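Local coordinates for protein CRISPR-associated endonuclease Cas1 (Thermotoga maritima, PDB 4XTK) that probably acts as a metal-dependent double-stranded DNA endonuclease in CRISPR adaptive immunity, working as a homodimer that joins a Cas2 dimer, at residues T191-G196 and A241-L246; L248-T253 and K275-K280. All coordinates share one frame; numbering follows the deposited sequence.

Interaction 1: residues T191-G196 and A241-L246; sequences TLISFG and AVVDRL
V243 lies against the backbone of G196, where helices 188-208 and 230-252 pass each other in the α-helical part of this Cas1 subunit. The local axes run nearly antiparallel, at 155°, and approach to 9.4 Å. The tight part is the turn around this pair, whose CA atoms are 5.3 Å apart. G196 has no side chain, which allows both methyls of V243 to come down on main-chain atoms. V243 CG2 reaches G196 O at 3.6 Å, and CG1 sits 4.1 Å from G196 CA and 4.0 Å from I193 O. With CG1 opposite the backbone N (chi1 179°), both methyls land on G196, CG1 at its CA beside the I193 carbonyl and CG2 at the G196 carbonyl.

I193 extends this strip. Its CB leaves the helix off to the side, but CG1 swings beside the backbone N (chi1 -58°) and carries CD1 to V243 CG1 at 4.3 Å. The same methyl passes D244 OD1 at 4.1 Å, a van der Waals contact with a carboxylate oxygen, the two side chains running at a slant to one another. The other carboxylate oxygen, D244 OD2, is hydrogen-bonded to Y162 OH. D244 lies about 9 Å, side chain to side chain, from E236, a manganese ligand by similarity.

The outer sides of the two helices take no part in the contact and are partly exposed. S194 points away from V243, its hydroxyl bonded to N190 O and R180 NH2, while A241 and R245 lie on the far side of helix 230-252.

Around the seam, Y163 of helix 148-166 packs on both I193 and D244, F247 adds to the cover of I193, and helix 272-287 borders another side through V279 on F195 and F278 on L246.

Interaction 2: residues L248-T253 and K275-K280; sequences LNLVNT and KSLFVK
L250 sets one methyl against L277 and the other against F278, packing the last turn of helix 230-252 against helix 272-287 in the mainly α-helical part of the Cas1 fold.

The apolar contacts carry the whole meeting. L250 CB heads for the other helix, and a chi2 of 179° puts CD1 anti to CA, which spreads the two methyls over different partners. L250 CD2 meets L277 CD2 at 3.9 Å, the two leucines lying alongside each other and pointing in opposite senses. L250 CD1 instead comes obliquely to the F278 ring, 3.7 Å from F278 CD2 and 4.1 Å from F278 CE2. L277 and F278 are consecutive residues that both hold CG opposite the backbone N, yet only the CB of L277 aims at helix 230-252. I256 also packs on L277, and L199 of helix 188-208 on F278.

Aromatic contact continues past the pair, where the F278 ring meets that of F195 with planes at about 80°.

Polar bonds near the end of helix 230-252 run to its own backbone and to nearby loops. The backbone of L250 is hydrogen-bonded to that of I256, and N252 ND2 gives a hydrogen bond to L169 O. One carbonyl is gripped twice: T253 N and T253 OG1 approach N249 O from opposite faces of its plane, the hydroxyl at 2.8 Å and tilted 21° out of that plane.

In the fold
From the N terminus the chain first lays down the β-rich region and then the helices that carry both contacts. Interaction 1 joins helix 188-208 to helix 230-252, closing a loop of 44 residues that includes H221 and E236, manganese ligands by similarity. Only then does interaction 2 open, in the same helix 230-252, and it closes a second loop of 21 residues onto helix 272-287. The two are in series, neither nesting nor crossing, with centres 9 Å apart. They also touch: F278 reaches G196 and L192 packs on V251, so helix 272-287 bears on interaction 1 as well, and three successive helices share one core.

Interaction 1: residues T191-G196 and A241-L246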
loop_
_atom_site.group_PDB
_atom_site.type_symbol
_atom_site.label_atom_id
_atom_site.label_comp_id
_atom_site.label_asym_id
_atom_site.label_seq_id
_atom_site.Cartn_x
_atom_site.Cartn_y
_atom_site.Cartn_z
ATOM N N THR E 191 11.041 -21.197 -23.390
ATOM C CA THR E 191 11.470 -21.254 -21.997
ATOM C C THR E 191 12.244 -19.990 -21.638
ATOM O O THR E 191 12.110 -19.455 -20.536
ATOM C CB THR E 191 12.349 -22.482 -21.724
ATOM O OG1 THR E 191 11.590 -23.671 -21.969
ATOM C CG2 THR E 191 12.837 -22.483 -20.280
ATOM N N LEU E 192 13.051 -19.517 -22.582
ATOM C CA LEU E 192 13.829 -18.303 -22.391
ATOM C C LEU E 192 12.954 -17.052 -22.421
ATOM O O LEU E 192 13.031 -16.214 -21.518
ATOM C CB LEU E 192 14.925 -18.202 -23.452
ATOM C CG LEU E 192 16.080 -19.184 -23.272
ATOM C CD1 LEU E 192 16.975 -19.154 -24.489
ATOM C CD2 LEU E 192 16.876 -18.863 -22.012
ATOM N N ILE E 193 12.127 -16.933 -23.458
ATOM C CA ILE E 193 11.240 -15.785 -23.599
ATOM C C ILE E 193 10.335 -15.652 -22.370
ATOM O O ILE E 193 10.183 -14.563 -21.821
ATOM C CB ILE E 193 10.375 -15.882 -24.871
ATOM C CG1 ILE E 193 11.260 -15.997 -26.114
ATOM C CG2 ILE E 193 9.444 -14.678 -24.982
ATOM C CD1 ILE E 193 12.175 -14.817 -26.318
ATOM N N SER E 194 9.758 -16.769 -21.934
ATOM C CA SER E 194 8.917 -16.767 -20.742
ATOM C C SER E 194 9.697 -16.302 -19.528
ATOM O O SER E 194 9.206 -15.486 -18.743
ATOM C CB SER E 194 8.336 -18.153 -20.479
ATOM O OG SER E 194 7.360 -18.476 -21.454
ATOM N N PHE E 195 10.916 -16.811 -19.383
ATOM C CA PHE E 195 11.747 -16.445 -18.246
ATOM C C PHE E 195 12.110 -14.962 -18.284
ATOM O O PHE E 195 11.972 -14.261 -17.281
ATOM C CB PHE E 195 13.010 -17.300 -18.205
ATOM C CG PHE E 195 13.868 -17.032 -17.011
ATOM C CD1 PHE E 195 13.488 -17.479 -15.755
ATOM C CD2 PHE E 195 15.049 -16.314 -17.137
ATOM C CE1 PHE E 195 14.278 -17.223 -14.638
ATOM C CE2 PHE E 195 15.846 -16.056 -16.030
ATOM C CZ PHE E 195 15.459 -16.511 -14.778
ATOM N N GLY E 196 12.566 -14.491 -19.443
ATOM C CA GLY E 196 12.905 -13.091 -19.629
ATOM C C GLY E 196 11.720 -12.175 -19.366
ATOM O O GLY E 196 11.849 -11.159 -18.674
ATOM N N ALA E 241 13.593 -4.729 -26.655
ATOM C CA ALA E 241 14.919 -4.178 -26.353
ATOM C C ALA E 241 15.600 -4.902 -25.199
ATOM O O ALA E 241 16.827 -4.983 -25.149
ATOM C CB ALA E 241 14.820 -2.693 -26.047
ATOM N N VAL E 242 14.809 -5.431 -24.273
ATOM C CA VAL E 242 15.371 -6.157 -23.143
ATOM C C VAL E 242 15.363 -7.662 -23.383
ATOM O O VAL E 242 16.414 -8.271 -23.564
ATOM C CB VAL E 242 14.614 -5.859 -21.841
ATOM C CG1 VAL E 242 15.229 -6.631 -20.701
ATOM C CG2 VAL E 242 14.638 -4.372 -21.546
ATOM N N VAL E 243 14.173 -8.251 -23.398
ATOM C CA VAL E 243 14.027 -9.701 -23.507
ATOM C C VAL E 243 14.509 -10.287 -24.835
ATOM O O VAL E 243 15.289 -11.241 -24.848
ATOM C CB VAL E 243 12.564 -10.123 -23.314
ATOM C CG1 VAL E 243 12.425 -11.630 -23.458
ATOM C CG2 VAL E 243 12.052 -9.657 -21.959
ATOM N N ASP E 244 14.043 -9.725 -25.947
ATOM C CA ASP E 244 14.321 -10.306 -27.261
ATOM C C ASP E 244 15.780 -10.129 -27.686
ATOM O O ASP E 244 16.398 -11.052 -28.223
ATOM C CB ASP E 244 13.393 -9.704 -28.317
ATOM C CG ASP E 244 11.926 -9.948 -28.010
ATOM O OD1 ASP E 244 11.623 -10.863 -27.212
ATOM O OD2 ASP E 244 11.076 -9.227 -28.571
ATOM N N ARG E 245 16.322 -8.939 -27.455
ATOM C CA ARG E 245 17.733 -8.696 -27.711
ATOM C C ARG E 245 18.588 -9.692 -26.934
ATOM O O ARG E 245 19.553 -10.248 -27.460
ATOM C CB ARG E 245 18.113 -7.262 -27.334
ATOM C CG ARG E 245 19.617 -7.017 -27.265
ATOM C CD ARG E 245 19.931 -5.535 -27.356
ATOM N NE ARG E 245 19.475 -4.964 -28.623
ATOM C CZ ARG E 245 18.795 -3.827 -28.732
ATOM N NH1 ARG E 245 18.488 -3.127 -27.644
ATOM N NH2 ARG E 245 18.422 -3.387 -29.929
ATOM N N LEU E 246 18.207 -9.925 -25.685
ATOM C CA LEU E 246 18.920 -10.849 -24.819
ATOM C C LEU E 246 18.795 -12.282 -25.329
ATOM O O LEU E 246 19.762 -13.043 -25.313
ATOM C CB LEU E 246 18.387 -10.740 -23.396
ATOM C CG LEU E 246 19.244 -11.273 -22.261
ATOM C CD1 LEU E 246 20.597 -10.590 -22.285
ATOM C CD2 LEU E 246 18.528 -11.023 -20.946
#

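Interaction 2: residues L248-T253 and K275-K280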
loop_
_atom_site.group_PDB
_atom_site.type_symbol
_atom_site.label_atom_id
_atom_site.label_comp_id
_atom_site.label_asym_id
_atom_site.label_seq_id
_atom_site.Cartn_x
_atom_site.Cartn_y
_atom_site.Cartn_z
ATOM N N LEU E 248 18.207 -13.404 -28.470
ATOM C CA LEU E 248 19.017 -13.566 -29.673
ATOM C C LEU E 248 20.506 -13.645 -29.335
ATOM O O LEU E 248 21.203 -14.573 -29.747
ATOM C CB LEU E 248 18.767 -12.412 -30.650
ATOM C CG LEU E 248 17.456 -12.388 -31.443
ATOM C CD1 LEU E 248 17.390 -11.143 -32.319
ATOM C CD2 LEU E 248 17.298 -13.645 -32.279
ATOM N N ASN E 249 20.985 -12.664 -28.579
ATOM C CA ASN E 249 22.399 -12.587 -28.243
ATOM C C ASN E 249 22.896 -13.836 -27.531
ATOM O O ASN E 249 23.966 -14.349 -27.845
ATOM C CB ASN E 249 22.673 -11.352 -27.384
ATOM C CG ASN E 249 22.585 -10.064 -28.175
ATOM O OD1 ASN E 249 22.309 -10.078 -29.376
ATOM N ND2 ASN E 249 22.808 -8.941 -27.504
ATOM N N LEU E 250 22.108 -14.339 -26.590
ATOM C CA LEU E 250 22.548 -15.476 -25.791
ATOM C C LEU E 250 22.536 -16.807 -26.562
ATOM O O LEU E 250 23.456 -17.614 -26.404
ATOM C CB LEU E 250 21.693 -15.577 -24.525
ATOM C CG LEU E 250 22.007 -14.476 -23.500
ATOM C CD1 LEU E 250 21.117 -14.584 -22.271
ATOM C CD2 LEU E 250 23.480 -14.499 -23.100
ATOM N N VAL E 251 21.523 -17.042 -27.398
ATOM C CA VAL E 251 21.451 -18.312 -28.124
ATOM C C VAL E 251 22.372 -18.337 -29.335
ATOM O O VAL E 251 22.859 -19.398 -29.716
ATOM C CB VAL E 251 20.010 -18.658 -28.601
ATOM C CG1 VAL E 251 19.060 -18.714 -27.423
ATOM C CG2 VAL E 251 19.519 -17.687 -29.675
ATOM N N ASN E 252 22.604 -17.177 -29.941
ATOM C CA ASN E 252 23.487 -17.097 -31.097
ATOM C C ASN E 252 24.966 -17.117 -30.714
ATOM O O ASN E 252 25.810 -17.481 -31.532
ATOM C CB ASN E 252 23.186 -15.844 -31.928
ATOM C CG ASN E 252 21.995 -16.025 -32.861
ATOM O OD1 ASN E 252 21.568 -17.147 -33.141
ATOM N ND2 ASN E 252 21.464 -14.915 -33.361
ATOM N N THR E 253 25.296 -16.716 -29.488
ATOM C CA THR E 253 26.690 -16.798 -29.046
ATOM C C THR E 253 26.931 -18.078 -28.258
ATOM O O THR E 253 28.033 -18.315 -27.768
ATOM C CB THR E 253 27.109 -15.590 -28.180
ATOM O OG1 THR E 253 26.330 -15.552 -26.978
ATOM C CG2 THR E 253 26.950 -14.288 -28.953
ATOM N N LYS E 275 19.838 -20.055 -15.411
ATOM C CA LYS E 275 19.095 -18.941 -14.847
ATOM C C LYS E 275 20.042 -17.815 -14.441
ATOM O O LYS E 275 19.797 -16.648 -14.752
ATOM C CB LYS E 275 18.256 -19.404 -13.653
ATOM C CG LYS E 275 16.919 -20.030 -14.029
ATOM C CD LYS E 275 16.105 -20.371 -12.786
ATOM C CE LYS E 275 14.682 -20.810 -13.127
ATOM N NZ LYS E 275 14.579 -22.236 -13.556
ATOM N N SER E 276 21.130 -18.167 -13.760
ATOM C CA SER E 276 22.071 -17.164 -13.274
ATOM C C SER E 276 22.680 -16.393 -14.439
ATOM O O SER E 276 22.713 -15.159 -14.419
ATOM C CB SER E 276 23.174 -17.803 -12.427
ATOM O OG SER E 276 23.917 -18.740 -13.178
ATOM N N LEU E 277 23.143 -17.115 -15.456
ATOM C CA LEU E 277 23.705 -16.470 -16.636
ATOM C C LEU E 277 22.696 -15.512 -17.268
ATOM O O LEU E 277 23.047 -14.400 -17.665
ATOM C CB LEU E 277 24.155 -17.508 -17.662
ATOM C CG LEU E 277 24.907 -16.942 -18.873
ATOM C CD1 LEU E 277 26.151 -17.769 -19.162
ATOM C CD2 LEU E 277 24.014 -16.875 -20.103
ATOM N N PHE E 278 21.440 -15.938 -17.346
ATOM C CA PHE E 278 20.417 -15.100 -17.942
ATOM C C PHE E 278 20.152 -13.860 -17.084
ATOM O O PHE E 278 20.029 -12.747 -17.600
ATOM C CB PHE E 278 19.120 -15.890 -18.151
ATOM C CG PHE E 278 18.140 -15.200 -19.048
ATOM C CD1 PHE E 278 17.341 -14.183 -18.567
ATOM C CD2 PHE E 278 18.048 -15.542 -20.382
ATOM C CE1 PHE E 278 16.459 -13.535 -19.391
ATOM C CE2 PHE E 278 17.163 -14.896 -21.215
ATOM C CZ PHE E 278 16.368 -13.892 -20.719
ATOM N N VAL E 279 20.068 -14.062 -15.775
ATOM C CA VAL E 279 19.737 -12.986 -14.851
ATOM C C VAL E 279 20.830 -11.911 -14.830
ATOM O O VAL E 279 20.534 -10.716 -14.887
ATOM C CB VAL E 279 19.495 -13.541 -13.428
ATOM C CG1 VAL E 279 19.530 -12.429 -12.394
ATOM C CG2 VAL E 279 18.167 -14.282 -13.377
ATOM N N LYS E 280 22.087 -12.341 -14.769
ATOM C CA LYS E 280 23.214 -11.412 -14.816
ATOM C C LYS E 280 23.219 -10.587 -16.099
ATOM O O LYS E 280 23.377 -9.368 -16.058
ATOM C CB LYS E 280 24.548 -12.157 -14.679
ATOM C CG LYS E 280 24.816 -12.721 -13.292
ATOM C CD LYS E 280 26.146 -13.453 -13.249
ATOM C CE LYS E 280 26.726 -13.515 -11.842
ATOM N NZ LYS E 280 26.050 -14.546 -11.005
#